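Local coordinates for protein riboflavin kinase, putative (Trypanosoma brucei, PDB 3BNW) that probably catalyses the ATP-dependent phosphorylation of riboflavin to FMN, the one-step conversion of the vitamin to FMN, at residues Phe18-Lys23 / Val116-Leu121; Glu50-Tyr55 / Pro173-Leu178; Tyr61-Val66 / Pro79-Ala84; Gln68-Glu73 / Tyr112-Lys117; Glu123-Gly128 / Lys141-Phe146. All blocks are in the same frame, centred on the assembly; numbering follows the deposited sequence.

Contact 1: residues Phe18-Lys23 / Val116-Leu121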
# COMPACT_ATOMS: atom_id res chain seq x y z
N PHE A 18 -10.32 -2.60 -1.38
CA PHE A 18 -10.44 -2.93 0.03
C PHE A 18 -9.69 -1.94 0.90
O PHE A 18 -9.01 -1.04 0.41
CB PHE A 18 -9.94 -4.35 0.29
CG PHE A 18 -8.47 -4.54 0.05
CD1 PHE A 18 -7.54 -4.26 1.05
CD2 PHE A 18 -8.01 -5.01 -1.17
CE1 PHE A 18 -6.19 -4.43 0.84
CE2 PHE A 18 -6.65 -5.19 -1.39
CZ PHE A 18 -5.74 -4.90 -0.38
N PHE A 19 -9.85 -2.12 2.21
CA PHE A 19 -9.20 -1.31 3.22
C PHE A 19 -8.33 -2.24 4.08
O PHE A 19 -8.71 -3.38 4.34
CB PHE A 19 -10.26 -0.62 4.08
CG PHE A 19 -9.72 0.12 5.27
CD1 PHE A 19 -9.81 -0.42 6.54
CD2 PHE A 19 -9.12 1.37 5.11
CE1 PHE A 19 -9.31 0.26 7.64
CE2 PHE A 19 -8.62 2.06 6.20
CZ PHE A 19 -8.72 1.50 7.47
N LEU A 20 -7.18 -1.74 4.50
CA LEU A 20 -6.27 -2.53 5.33
C LEU A 20 -5.62 -1.65 6.37
O LEU A 20 -5.09 -0.58 6.04
CB LEU A 20 -5.20 -3.21 4.46
CG LEU A 20 -4.20 -4.16 5.12
CD1 LEU A 20 -4.88 -5.22 5.98
CD2 LEU A 20 -3.31 -4.84 4.06
N ARG A 21 -5.67 -2.08 7.63
CA ARG A 21 -5.04 -1.34 8.73
C ARG A 21 -4.11 -2.29 9.48
O ARG A 21 -4.50 -3.40 9.82
CB ARG A 21 -6.11 -0.79 9.69
CG ARG A 21 -5.53 -0.06 10.91
CD ARG A 21 -6.62 0.52 11.81
NE ARG A 21 -7.57 -0.49 12.28
CZ ARG A 21 -8.86 -0.57 11.95
NH1 ARG A 21 -9.42 0.33 11.14
NH2 ARG A 21 -9.61 -1.54 12.44
N GLY A 22 -2.88 -1.84 9.72
CA GLY A 22 -1.90 -2.65 10.44
C GLY A 22 -0.66 -1.85 10.80
O GLY A 22 -0.44 -0.77 10.26
N LYS A 23 0.15 -2.40 11.70
CA LYS A 23 1.39 -1.74 12.12
C LYS A 23 2.55 -1.95 11.14
O LYS A 23 2.64 -2.98 10.47
CB LYS A 23 1.80 -2.23 13.52
CG LYS A 23 0.82 -1.84 14.61
CD LYS A 23 1.51 -1.62 15.95
CE LYS A 23 0.49 -1.44 17.06
NZ LYS A 23 1.09 -0.87 18.30
N VAL A 116 -0.40 2.04 9.89
CA VAL A 116 -0.63 2.46 8.52
C VAL A 116 -2.02 2.00 8.10
O VAL A 116 -2.43 0.87 8.40
CB VAL A 116 0.45 1.92 7.55
CG1 VAL A 116 0.51 0.40 7.60
CG2 VAL A 116 0.16 2.39 6.13
N LYS A 117 -2.74 2.88 7.43
CA LYS A 117 -4.05 2.56 6.90
C LYS A 117 -3.98 2.78 5.41
O LYS A 117 -3.49 3.82 4.97
CB LYS A 117 -5.10 3.48 7.53
CG LYS A 117 -5.21 3.37 9.04
CD LYS A 117 -6.15 4.43 9.61
CE LYS A 117 -5.93 4.63 11.11
NZ LYS A 117 -6.77 5.72 11.67
N ILE A 118 -4.43 1.81 4.62
CA ILE A 118 -4.44 1.97 3.17
C ILE A 118 -5.78 1.56 2.56
O ILE A 118 -6.44 0.63 3.04
CB ILE A 118 -3.27 1.19 2.47
CG1 ILE A 118 -3.31 -0.30 2.80
CG2 ILE A 118 -1.92 1.78 2.88
CD1 ILE A 118 -2.44 -1.15 1.88
N ILE A 119 -6.18 2.28 1.52
CA ILE A 119 -7.27 1.87 0.64
C ILE A 119 -6.64 1.49 -0.71
O ILE A 119 -6.01 2.32 -1.36
CB ILE A 119 -8.32 3.00 0.47
CG1 ILE A 119 -9.00 3.29 1.81
CG2 ILE A 119 -9.37 2.62 -0.58
CD1 ILE A 119 -10.09 4.35 1.77
N VAL A 120 -6.77 0.22 -1.09
CA VAL A 120 -6.21 -0.28 -2.35
C VAL A 120 -7.26 -0.20 -3.44
O VAL A 120 -8.27 -0.87 -3.37
CB VAL A 120 -5.72 -1.75 -2.23
CG1 VAL A 120 -5.37 -2.31 -3.59
CG2 VAL A 120 -4.53 -1.85 -1.31
N LEU A 121 -7.01 0.63 -4.45
CA LEU A 121 -8.02 0.95 -5.47
C LEU A 121 -7.79 0.25 -6.80
O LEU A 121 -8.70 0.18 -7.62
CB LEU A 121 -8.10 2.46 -5.67
CG LEU A 121 -8.63 3.24 -4.46
CD1 LEU A 121 -8.32 4.72 -4.58
CD2 LEU A 121 -10.12 3.01 -4.29

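Contact 2: residues Glu50-Tyr55 / Pro173-Leu178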
# COMPACT_ATOMS: atom_id res chain seq x y z
N GLU A 50 -5.67 -14.35 4.70
CA GLU A 50 -6.68 -15.04 3.90
C GLU A 50 -7.46 -14.06 3.02
O GLU A 50 -7.73 -14.35 1.85
CB GLU A 50 -7.66 -15.81 4.80
CG GLU A 50 -8.57 -16.78 4.05
CD GLU A 50 -9.60 -17.46 4.94
OE1 GLU A 50 -10.04 -16.85 5.94
OE2 GLU A 50 -9.98 -18.61 4.63
N CYS A 51 -7.83 -12.92 3.58
CA CYS A 51 -8.51 -11.87 2.83
C CYS A 51 -7.68 -11.37 1.65
O CYS A 51 -8.23 -11.03 0.60
CB CYS A 51 -8.83 -10.69 3.75
SG CYS A 51 -10.22 -10.98 4.86
N LEU A 52 -6.36 -11.32 1.82
CA LEU A 52 -5.45 -10.78 0.81
C LEU A 52 -5.11 -11.76 -0.32
O LEU A 52 -4.55 -11.36 -1.34
CB LEU A 52 -4.16 -10.28 1.47
CG LEU A 52 -4.34 -9.11 2.43
CD1 LEU A 52 -3.10 -8.92 3.28
CD2 LEU A 52 -4.69 -7.84 1.67
N GLN A 53 -5.47 -13.03 -0.15
CA GLN A 53 -5.12 -14.06 -1.13
C GLN A 53 -5.45 -13.70 -2.58
O GLN A 53 -4.63 -13.93 -3.47
CB GLN A 53 -5.75 -15.41 -0.75
CG GLN A 53 -5.09 -16.10 0.46
CD GLN A 53 -3.61 -16.42 0.25
OE1 GLN A 53 -2.76 -16.05 1.06
NE2 GLN A 53 -3.29 -17.09 -0.86
N PRO A 54 -6.64 -13.11 -2.84
CA PRO A 54 -6.95 -12.76 -4.23
C PRO A 54 -6.07 -11.66 -4.84
O PRO A 54 -6.23 -11.34 -6.02
CB PRO A 54 -8.41 -12.26 -4.15
CG PRO A 54 -8.91 -12.69 -2.82
CD PRO A 54 -7.73 -12.75 -1.92
N TYR A 55 -5.18 -11.07 -4.04
CA TYR A 55 -4.35 -9.95 -4.48
C TYR A 55 -2.86 -10.30 -4.53
O TYR A 55 -2.04 -9.42 -4.80
CB TYR A 55 -4.58 -8.76 -3.54
CG TYR A 55 -6.03 -8.40 -3.38
CD1 TYR A 55 -6.76 -8.82 -2.28
CD2 TYR A 55 -6.69 -7.67 -4.36
CE1 TYR A 55 -8.10 -8.50 -2.14
CE2 TYR A 55 -8.03 -7.34 -4.24
CZ TYR A 55 -8.73 -7.76 -3.12
OH TYR A 55 -10.06 -7.44 -2.98
N PRO A 173 -4.35 -6.54 13.01
CA PRO A 173 -4.72 -5.89 11.75
C PRO A 173 -6.24 -5.93 11.49
O PRO A 173 -6.99 -6.60 12.21
CB PRO A 173 -3.97 -6.72 10.70
CG PRO A 173 -3.83 -8.06 11.32
CD PRO A 173 -3.65 -7.81 12.78
N TYR A 174 -6.67 -5.20 10.46
CA TYR A 174 -8.07 -5.20 10.04
C TYR A 174 -8.18 -5.05 8.52
O TYR A 174 -7.49 -4.23 7.92
CB TYR A 174 -8.83 -4.06 10.74
CG TYR A 174 -10.29 -4.05 10.37
CD1 TYR A 174 -10.79 -3.14 9.44
CD2 TYR A 174 -11.18 -4.96 10.93
CE1 TYR A 174 -12.13 -3.14 9.08
CE2 TYR A 174 -12.51 -4.97 10.58
CZ TYR A 174 -12.98 -4.06 9.66
OH TYR A 174 -14.32 -4.08 9.32
N PHE A 175 -9.07 -5.84 7.92
CA PHE A 175 -9.33 -5.81 6.48
C PHE A 175 -10.81 -5.56 6.24
O PHE A 175 -11.65 -6.10 6.96
CB PHE A 175 -8.90 -7.15 5.86
CG PHE A 175 -9.29 -7.31 4.40
CD1 PHE A 175 -10.58 -7.71 4.05
CD2 PHE A 175 -8.37 -7.10 3.39
CE1 PHE A 175 -10.94 -7.86 2.72
CE2 PHE A 175 -8.73 -7.26 2.05
CZ PHE A 175 -10.02 -7.64 1.72
N GLU A 176 -11.14 -4.77 5.21
CA GLU A 176 -12.54 -4.55 4.81
C GLU A 176 -12.72 -4.25 3.31
O GLU A 176 -12.01 -3.43 2.74
CB GLU A 176 -13.16 -3.40 5.62
CG GLU A 176 -14.55 -3.01 5.14
CD GLU A 176 -15.31 -2.11 6.09
OE1 GLU A 176 -14.90 -1.97 7.26
OE2 GLU A 176 -16.34 -1.55 5.66
N ASP A 177 -13.71 -4.90 2.69
CA ASP A 177 -14.05 -4.65 1.28
C ASP A 177 -14.83 -3.34 1.08
O ASP A 177 -15.63 -2.95 1.94
CB ASP A 177 -14.90 -5.80 0.72
CG ASP A 177 -14.06 -6.97 0.23
OD1 ASP A 177 -13.00 -6.73 -0.38
OD2 ASP A 177 -14.47 -8.13 0.44
N LEU A 178 -14.62 -2.70 -0.07
CA LEU A 178 -15.32 -1.47 -0.44
C LEU A 178 -16.33 -1.72 -1.57
O LEU A 178 -16.03 -2.44 -2.53
CB LEU A 178 -14.31 -0.40 -0.88
CG LEU A 178 -13.72 0.51 0.21
CD1 LEU A 178 -13.32 -0.29 1.45
CD2 LEU A 178 -12.53 1.30 -0.32
O HOH W 1 -11.66 -9.11 -1.38

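Contact 3: residues Tyr61-Val66 / Pro79-Ala84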
# COMPACT_ATOMS: atom_id res chain seq x y z
N TYR A 61 -2.06 -0.10 -5.99
CA TYR A 61 -1.98 1.32 -5.71
C TYR A 61 -3.23 1.84 -5.01
O TYR A 61 -4.27 1.18 -5.01
CB TYR A 61 -1.74 2.10 -7.01
CG TYR A 61 -2.89 2.04 -8.00
CD1 TYR A 61 -3.90 3.00 -7.98
CD2 TYR A 61 -2.96 1.04 -8.96
CE1 TYR A 61 -4.95 2.95 -8.88
CE2 TYR A 61 -4.01 0.99 -9.87
CZ TYR A 61 -5.01 1.95 -9.82
OH TYR A 61 -6.05 1.92 -10.72
N GLY A 62 -3.12 3.02 -4.40
CA GLY A 62 -4.26 3.66 -3.75
C GLY A 62 -3.84 4.78 -2.83
O GLY A 62 -2.79 5.38 -3.02
N TRP A 63 -4.67 5.05 -1.82
CA TRP A 63 -4.40 6.11 -0.84
C TRP A 63 -4.05 5.50 0.50
O TRP A 63 -4.61 4.48 0.88
CB TRP A 63 -5.63 6.99 -0.66
CG TRP A 63 -6.02 7.75 -1.87
CD1 TRP A 63 -7.02 7.46 -2.73
CD2 TRP A 63 -5.40 8.95 -2.36
NE1 TRP A 63 -7.07 8.40 -3.73
CE2 TRP A 63 -6.09 9.32 -3.52
CE3 TRP A 63 -4.33 9.74 -1.92
CZ2 TRP A 63 -5.75 10.45 -4.27
CZ3 TRP A 63 -3.99 10.87 -2.66
CH2 TRP A 63 -4.70 11.21 -3.82
N GLY A 64 -3.12 6.12 1.21
CA GLY A 64 -2.73 5.65 2.54
C GLY A 64 -2.45 6.77 3.51
O GLY A 64 -2.25 7.92 3.11
N THR A 65 -2.43 6.44 4.79
CA THR A 65 -2.08 7.39 5.84
C THR A 65 -1.16 6.72 6.86
O THR A 65 -1.15 5.49 6.97
CB THR A 65 -3.34 7.95 6.56
OG1 THR A 65 -4.00 6.91 7.28
CG2 THR A 65 -4.31 8.56 5.55
N VAL A 66 -0.41 7.54 7.59
CA VAL A 66 0.48 7.06 8.64
C VAL A 66 0.15 7.80 9.94
O VAL A 66 -0.02 9.02 9.94
CB VAL A 66 1.97 7.24 8.25
CG1 VAL A 66 2.89 6.93 9.42
CG2 VAL A 66 2.30 6.35 7.08
N PRO A 79 -3.70 12.05 3.63
CA PRO A 79 -3.55 10.85 2.80
C PRO A 79 -2.55 11.04 1.65
O PRO A 79 -2.53 12.09 1.00
CB PRO A 79 -4.96 10.63 2.25
CG PRO A 79 -5.53 12.00 2.19
CD PRO A 79 -5.00 12.70 3.40
N TYR A 80 -1.71 10.03 1.42
CA TYR A 80 -0.73 10.08 0.32
C TYR A 80 -1.00 8.97 -0.70
O TYR A 80 -1.55 7.93 -0.35
CB TYR A 80 0.69 9.92 0.86
CG TYR A 80 1.09 10.94 1.90
CD1 TYR A 80 1.12 12.30 1.59
CD2 TYR A 80 1.46 10.55 3.18
CE1 TYR A 80 1.50 13.25 2.54
CE2 TYR A 80 1.84 11.49 4.14
CZ TYR A 80 1.85 12.83 3.82
OH TYR A 80 2.22 13.76 4.76
N PRO A 81 -0.59 9.20 -1.96
CA PRO A 81 -0.56 8.09 -2.92
C PRO A 81 0.43 7.00 -2.49
O PRO A 81 1.42 7.29 -1.81
CB PRO A 81 -0.09 8.76 -4.23
CG PRO A 81 -0.28 10.22 -4.03
CD PRO A 81 -0.16 10.47 -2.56
N PHE A 82 0.17 5.76 -2.87
CA PHE A 82 1.09 4.67 -2.57
C PHE A 82 0.95 3.56 -3.59
O PHE A 82 -0.11 3.40 -4.20
CB PHE A 82 0.83 4.11 -1.16
CG PHE A 82 -0.25 3.07 -1.12
CD1 PHE A 82 -1.58 3.44 -0.92
CD2 PHE A 82 0.04 1.73 -1.30
CE1 PHE A 82 -2.58 2.48 -0.90
CE2 PHE A 82 -0.95 0.78 -1.29
CZ PHE A 82 -2.26 1.15 -1.09
N ALA A 83 2.04 2.82 -3.79
CA ALA A 83 2.01 1.54 -4.47
C ALA A 83 2.44 0.50 -3.45
O ALA A 83 3.00 0.85 -2.41
CB ALA A 83 2.93 1.54 -5.66
N ALA A 84 2.17 -0.77 -3.72
CA ALA A 84 2.49 -1.83 -2.76
C ALA A 84 2.58 -3.18 -3.43
O ALA A 84 1.83 -3.46 -4.38
CB ALA A 84 1.45 -1.88 -1.65

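Contact 4: residues Gln68-Glu73 / Tyr112-Lys117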
# COMPACT_ATOMS: atom_id res chain seq x y z
N GLN A 68 0.17 7.48 14.64
CA GLN A 68 0.73 6.93 15.88
C GLN A 68 2.20 6.54 15.72
O GLN A 68 2.62 5.44 16.10
CB GLN A 68 -0.13 5.76 16.37
CG GLN A 68 -1.52 6.18 16.83
CD GLN A 68 -2.37 5.01 17.32
OE1 GLN A 68 -2.39 3.94 16.71
NE2 GLN A 68 -3.09 5.22 18.42
N VAL A 69 2.98 7.46 15.16
CA VAL A 69 4.41 7.24 14.96
C VAL A 69 5.12 7.44 16.29
O VAL A 69 4.95 8.49 16.91
CB VAL A 69 4.99 8.20 13.90
CG1 VAL A 69 6.48 7.94 13.70
CG2 VAL A 69 4.23 8.05 12.58
N PRO A 70 5.89 6.44 16.76
CA PRO A 70 6.64 6.58 18.01
C PRO A 70 7.40 7.90 18.11
O PRO A 70 8.17 8.24 17.21
CB PRO A 70 7.61 5.39 17.97
CG PRO A 70 6.91 4.36 17.15
CD PRO A 70 6.09 5.11 16.14
N GLY A 71 7.17 8.66 19.18
CA GLY A 71 7.80 9.97 19.36
C GLY A 71 6.91 11.10 18.87
O GLY A 71 6.80 12.14 19.52
N LYS A 72 6.30 10.90 17.70
CA LYS A 72 5.36 11.85 17.11
C LYS A 72 3.95 11.27 17.19
O LYS A 72 3.18 11.35 16.23
CB LYS A 72 5.71 12.10 15.64
CG LYS A 72 7.18 12.37 15.33
CD LYS A 72 7.50 11.98 13.89
CE LYS A 72 8.92 12.34 13.50
NZ LYS A 72 9.08 13.81 13.29
N GLU A 73 3.60 10.68 18.33
CA GLU A 73 2.41 9.82 18.43
C GLU A 73 1.07 10.56 18.26
O GLU A 73 0.07 9.93 17.91
CB GLU A 73 2.42 9.05 19.76
N TYR A 112 8.57 2.67 11.84
CA TYR A 112 8.32 1.33 12.33
C TYR A 112 7.55 1.39 13.64
O TYR A 112 7.91 2.15 14.55
CB TYR A 112 9.64 0.57 12.54
CG TYR A 112 10.33 0.23 11.24
CD1 TYR A 112 9.89 -0.82 10.46
CD2 TYR A 112 11.43 0.97 10.80
CE1 TYR A 112 10.52 -1.14 9.26
CE2 TYR A 112 12.07 0.66 9.61
CZ TYR A 112 11.61 -0.40 8.84
OH TYR A 112 12.22 -0.72 7.66
N GLY A 113 6.47 0.61 13.73
CA GLY A 113 5.59 0.64 14.89
C GLY A 113 4.45 1.64 14.76
O GLY A 113 3.64 1.78 15.68
N ALA A 114 4.40 2.34 13.63
CA ALA A 114 3.31 3.26 13.34
C ALA A 114 2.18 2.50 12.69
O ALA A 114 2.41 1.51 11.99
CB ALA A 114 3.79 4.37 12.41
N VAL A 115 0.95 2.95 12.92
CA VAL A 115 -0.20 2.34 12.28
C VAL A 115 -0.34 2.92 10.87
O VAL A 115 -0.36 4.13 10.68
CB VAL A 115 -1.51 2.55 13.08
CG1 VAL A 115 -2.68 1.87 12.38
CG2 VAL A 115 -1.35 2.01 14.50
N VAL A 116 -0.40 2.04 9.89
CA VAL A 116 -0.63 2.46 8.52
C VAL A 116 -2.02 2.00 8.10
O VAL A 116 -2.43 0.87 8.40
CB VAL A 116 0.45 1.92 7.55
CG1 VAL A 116 0.51 0.40 7.60
CG2 VAL A 116 0.16 2.39 6.13
N LYS A 117 -2.74 2.88 7.43
CA LYS A 117 -4.05 2.56 6.90
C LYS A 117 -3.98 2.78 5.41
O LYS A 117 -3.49 3.82 4.97
CB LYS A 117 -5.10 3.48 7.53
CG LYS A 117 -5.21 3.37 9.04
CD LYS A 117 -6.15 4.43 9.61
CE LYS A 117 -5.93 4.63 11.11
NZ LYS A 117 -6.77 5.72 11.67

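Contact 5: residues Glu123-Gly128 / Lys141-Phe146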
# COMPACT_ATOMS: atom_id res chain seq x y z
N GLU A 123 -4.80 -2.39 -9.48
CA GLU A 123 -3.58 -3.15 -9.73
C GLU A 123 -2.78 -2.59 -10.91
O GLU A 123 -3.35 -2.17 -11.92
CB GLU A 123 -3.93 -4.61 -9.99
CG GLU A 123 -4.82 -4.86 -11.21
CD GLU A 123 -5.44 -6.23 -11.18
OE1 GLU A 123 -5.04 -7.04 -10.32
OE2 GLU A 123 -6.33 -6.50 -12.02
N ILE A 124 -1.46 -2.59 -10.76
CA ILE A 124 -0.56 -2.05 -11.78
C ILE A 124 -0.07 -3.17 -12.70
O ILE A 124 -0.18 -3.09 -13.93
CB ILE A 124 0.66 -1.34 -11.14
CG1 ILE A 124 0.18 -0.22 -10.20
CG2 ILE A 124 1.59 -0.80 -12.22
CD1 ILE A 124 1.29 0.63 -9.61
N ARG A 125 0.46 -4.23 -12.08
CA ARG A 125 1.08 -5.33 -12.80
C ARG A 125 1.33 -6.46 -11.81
O ARG A 125 1.14 -6.29 -10.60
CB ARG A 125 2.41 -4.88 -13.38
CG ARG A 125 3.37 -4.40 -12.29
CD ARG A 125 4.53 -3.63 -12.83
NE ARG A 125 5.42 -3.20 -11.74
CZ ARG A 125 6.33 -3.98 -11.16
NH1 ARG A 125 6.47 -5.25 -11.52
NH2 ARG A 125 7.11 -3.50 -10.20
N SER A 126 1.78 -7.61 -12.31
CA SER A 126 2.33 -8.66 -11.45
C SER A 126 3.73 -8.24 -10.99
O SER A 126 4.38 -7.42 -11.62
CB SER A 126 2.42 -10.00 -12.18
OG SER A 126 3.27 -9.91 -13.29
N MET A 127 4.17 -8.82 -9.88
CA MET A 127 5.46 -8.51 -9.30
C MET A 127 6.61 -8.83 -10.25
O MET A 127 7.60 -8.10 -10.30
CB MET A 127 5.65 -9.23 -7.97
CG MET A 127 4.86 -8.58 -6.83
SD MET A 127 4.95 -9.47 -5.27
CE MET A 127 6.69 -9.83 -5.16
N GLY A 128 6.47 -9.94 -10.99
CA GLY A 128 7.41 -10.29 -12.06
C GLY A 128 8.88 -10.32 -11.66
O GLY A 128 9.22 -10.63 -10.52
N LYS A 141 9.54 3.84 -11.78
CA LYS A 141 9.15 5.15 -12.32
C LYS A 141 7.82 5.08 -13.08
O LYS A 141 6.99 5.98 -12.97
CB LYS A 141 10.23 5.69 -13.26
CG LYS A 141 11.30 6.53 -12.57
CD LYS A 141 12.63 6.53 -13.35
CE LYS A 141 12.51 7.10 -14.77
NZ LYS A 141 13.61 6.62 -15.67
N SER A 142 7.63 4.00 -13.84
CA SER A 142 6.37 3.78 -14.54
C SER A 142 5.22 3.48 -13.57
O SER A 142 4.10 3.90 -13.81
CB SER A 142 6.51 2.65 -15.55
OG SER A 142 7.46 2.98 -16.55
N ASP A 143 5.51 2.76 -12.49
CA ASP A 143 4.51 2.48 -11.46
C ASP A 143 4.12 3.75 -10.73
O ASP A 143 2.93 4.01 -10.52
CB ASP A 143 5.05 1.48 -10.42
CG ASP A 143 5.35 0.12 -11.00
OD1 ASP A 143 4.79 -0.26 -12.06
OD2 ASP A 143 6.15 -0.59 -10.36
N VAL A 144 5.12 4.53 -10.34
CA VAL A 144 4.91 5.78 -9.61
C VAL A 144 4.04 6.76 -10.41
O VAL A 144 3.09 7.33 -9.88
CB VAL A 144 6.25 6.45 -9.24
CG1 VAL A 144 6.03 7.82 -8.60
CG2 VAL A 144 7.05 5.57 -8.30
N GLN A 145 4.36 6.93 -11.69
CA GLN A 145 3.63 7.88 -12.54
C GLN A 145 2.22 7.39 -12.85
O GLN A 145 1.28 8.18 -12.90
CB GLN A 145 4.39 8.14 -13.85
CG GLN A 145 4.36 9.61 -14.29
CD GLN A 145 5.43 10.46 -13.60
OE1 GLN A 145 5.40 10.66 -12.38
NE2 GLN A 145 6.38 10.96 -14.39
N PHE A 146 2.08 6.08 -13.06
CA PHE A 146 0.79 5.46 -13.32
C PHE A 146 -0.14 5.68 -12.13
O PHE A 146 -1.24 6.20 -12.27
CB PHE A 146 0.97 3.97 -13.59
CG PHE A 146 -0.32 3.23 -13.83
CD1 PHE A 146 -1.07 3.47 -14.98
CD2 PHE A 146 -0.78 2.28 -12.92
CE1 PHE A 146 -2.26 2.78 -15.21
CE2 PHE A 146 -1.96 1.59 -13.14
CZ PHE A 146 -2.70 1.84 -14.29

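Contact 1: residues Phe18-Lys23 / Val116-Leu121
Phe-18 and Val-120 run alongside each other on two antiparallel strands of the beta barrel that forms the core of riboflavin kinases. Phe-18 holds CG in the crowded position between its backbone N and carbonyl carbon (chi1 66°), and its ring spreads beside the neighbouring strand. Val-120 CB lies over one ring face, 3.9 Å from the ring centroid and offset toward the rim, and Val-120 CG2 comes within 3.4 Å of Phe-18 CZ. A beta-branched valine suits the place because its second methyl, CG1, meets CE2 as well. On the same sheet face Leu-20 CB packs on Ile-118 CG1 at 3.8 Å. Phe-19 points to the other face, where Ile-119 CG1 sits at its ring edge, 3.8 Å from CD2. Lys-117 runs alongside Phe-19 and Arg-21: its CB meets the Phe-19 ring, and its CG lies 3.9 Å from Arg-21 CG. These long chains pack with their methylenes, while their charged ends serve other partners, Arg-21 NH2 bonding Thr-171 O and Lys-117 NZ bonding Phe-165 O. At Gly-22, Val-116 N donates to O at 2.8 Å and Val-116 CG1 lies 3.1 Å from the same oxygen.

Contact 2: residues Glu50-Tyr55 / Pro173-Leu178
Cys-51 presses CB onto the ring of Phe-175, and this apolar contact dominates the meeting of helix 46-52 with strand 174-177. The carbon stands over the ring centre, 3.4 Å from the centroid and only 9° off the normal, a CH-pi contact. Phe-175 CG lies anti to the backbone N (chi1 172°), which sets CG on the helix side. A small residue suits the helix surface here, since CB itself can settle on the ring. The sulfur makes a second, sulfur-aromatic contact: SG approaches obliquely, 3.4 Å from Phe-175 CD1. Further apolar packing comes from Leu-52, whose CD2 slides past the ring 4.1 Å from CE2, and from Tyr-55, whose CE1 lies near the plane of the Phe-175 ring at its edge, 4.4 Å from CZ. Phe-18, well offset on the side away from Cys-51, stacks with Phe-175.

The polar part is mediated by water. Tyr-55 OH and Asp-177 OD1 are 4.0 Å apart, and one water donates to both, at 2.8 Å to Tyr-55 OH and 2.9 Å to Asp-177 OD1. The phenol bonds Gln-16 O as well, so it acts as both acceptor and donor.

Together these side chains pack the end of a short helix and its following 3-10 turn against a C-terminal strand, which pairs antiparallel with strand 18-25 of the riboflavin kinase barrel.

Contact 3: residues Tyr61-Val66 / Pro79-Ala84
Gly-62 and Phe-82 exchange backbone hydrogen bonds in both directions, N to O at 3.0 Å each way. Gly-64 and Tyr-80 repeat the pattern, with Gly-64 N 2.9 Å from Tyr-80 O. The return bond, from Tyr-80 N to Gly-64 O, measures 2.8 Å. The alternate residues Tyr-61, Trp-63 and Thr-65 bond strand 115-126 instead. Pro-81, which has no N-H to offer, fits such a non-hydrogen-bonded place opposite Trp-63, and its CD lies 3.9 Å from Trp-63 CZ3. The glycines let the Phe-82 ring lie against the bare backbone: Gly-62 N stands over one face, offset toward the rim, and Gly-62 O is 3.1 Å from Phe-82 CD1. Side-chain donors also find partners, Trp-63 NE1 at Leu-156 O and Tyr-61 OH at Gln-11 OE1. Segments 61-66 and 79-84 run at 132° to each other, strongly twisted antiparallel neighbours, as befits the curled barrel sheet of the riboflavin kinase fold.

Contact 4: residues Gln68-Glu73 / Tyr112-Lys117
The amide oxygen of Gln-68 comes up against a methyl of Val-115. Followed outward, Gln-68 starts at some distance: CB is 4.4 Å from Val-115 CG2, and CG, anti to the carbonyl carbon, is no nearer. The chain is extended beyond CG (chi2 -180°), and CD comes back to 4.2 Å from the same methyl. The tip then closes the gap, OE1 standing 3.1 Å from Val-115 CG2, while NE2 lies on the far side of the amide. A polar residue suits this exposed position, and its amide oxygen meets the methyl only by van der Waals contact. Nearer the turn, Val-69 CG2 meets Ala-114 CB at 3.7 Å, and Pro-70 CG sits 3.6 Å from Tyr-112 O. Pro-70 and Gly-71 are the central pair of a type II turn from Val-69 to Lys-72, proline suiting its second position and glycine, with positive phi, its third. Backbone to backbone, Ala-114 CA points its hydrogen at Gln-68 O, 3.6 Å away, at an angle of 160°. Val-115 pairs through its backbone with Ser-67, and the cohesion between segments 68-73 and 112-117 therefore rests on van der Waals packing and one weak CA-H...O contact.

Contact 5: residues Glu123-Gly128 / Lys141-Phe146
Arg-125 holds CG between its backbone N and carbonyl carbon (chi1 59°) and runs extended from there to NE, while Asp-143 turns CG anti to its own carbonyl carbon, and the two side chains cross at about a right angle. Their flat ends are nearly coplanar, 12° apart, in a side-on salt bridge, which suits arginine because its planar guanidinium can offer a carboxylate two N-H groups. Arg-125 NE lies 3.0 Å from both Asp-143 OD1 and OD2, and NH2 donates to the syn lone pair of OD2 at 3.1 Å. Two nitrogens thus fix the carboxylate's rotation, and OD2 accepts twice. The bridge ties helix 133-151 to the C-terminal part of barrel strand 115-126, the segments running antiparallel at 161°. Beside it, Ile-124 CG1 meets the edge of the Phe-146 ring, 3.8 Å from CD2. This branched side chain also presents CG2 to Asp-143 OD1 at 3.2 Å and CD1 to Asp-143 CB at 3.9 Å. Arg-125 NH1 makes a weak bond to Met-127 O.

Strand 115-126 serves contacts 4, 1 and 5: contacts 4 and 1 share Val-116 and Lys-117, and contact 5 follows further along, its centre about 27 Å from that of contact 4. Contacts 1 and 3, with centres about 8 Å apart, adjoin within one sheet: Ile-119 N probably bonds Trp-63 O at 2.8 Å. On its other edge strand 18-25 probably bonds contact 2, Arg-21 N to Tyr-174 O at 2.8 Å, with centres about 9 Å apart. Contact 3 reaches contact 5 through Tyr-61, whose CE2 is 3.9 Å from Phe-146 CE2. The barrel sheet thus carries helix contacts at 46-52 and 133-151. The enzyme is apo, without bound nucleotide or flavin.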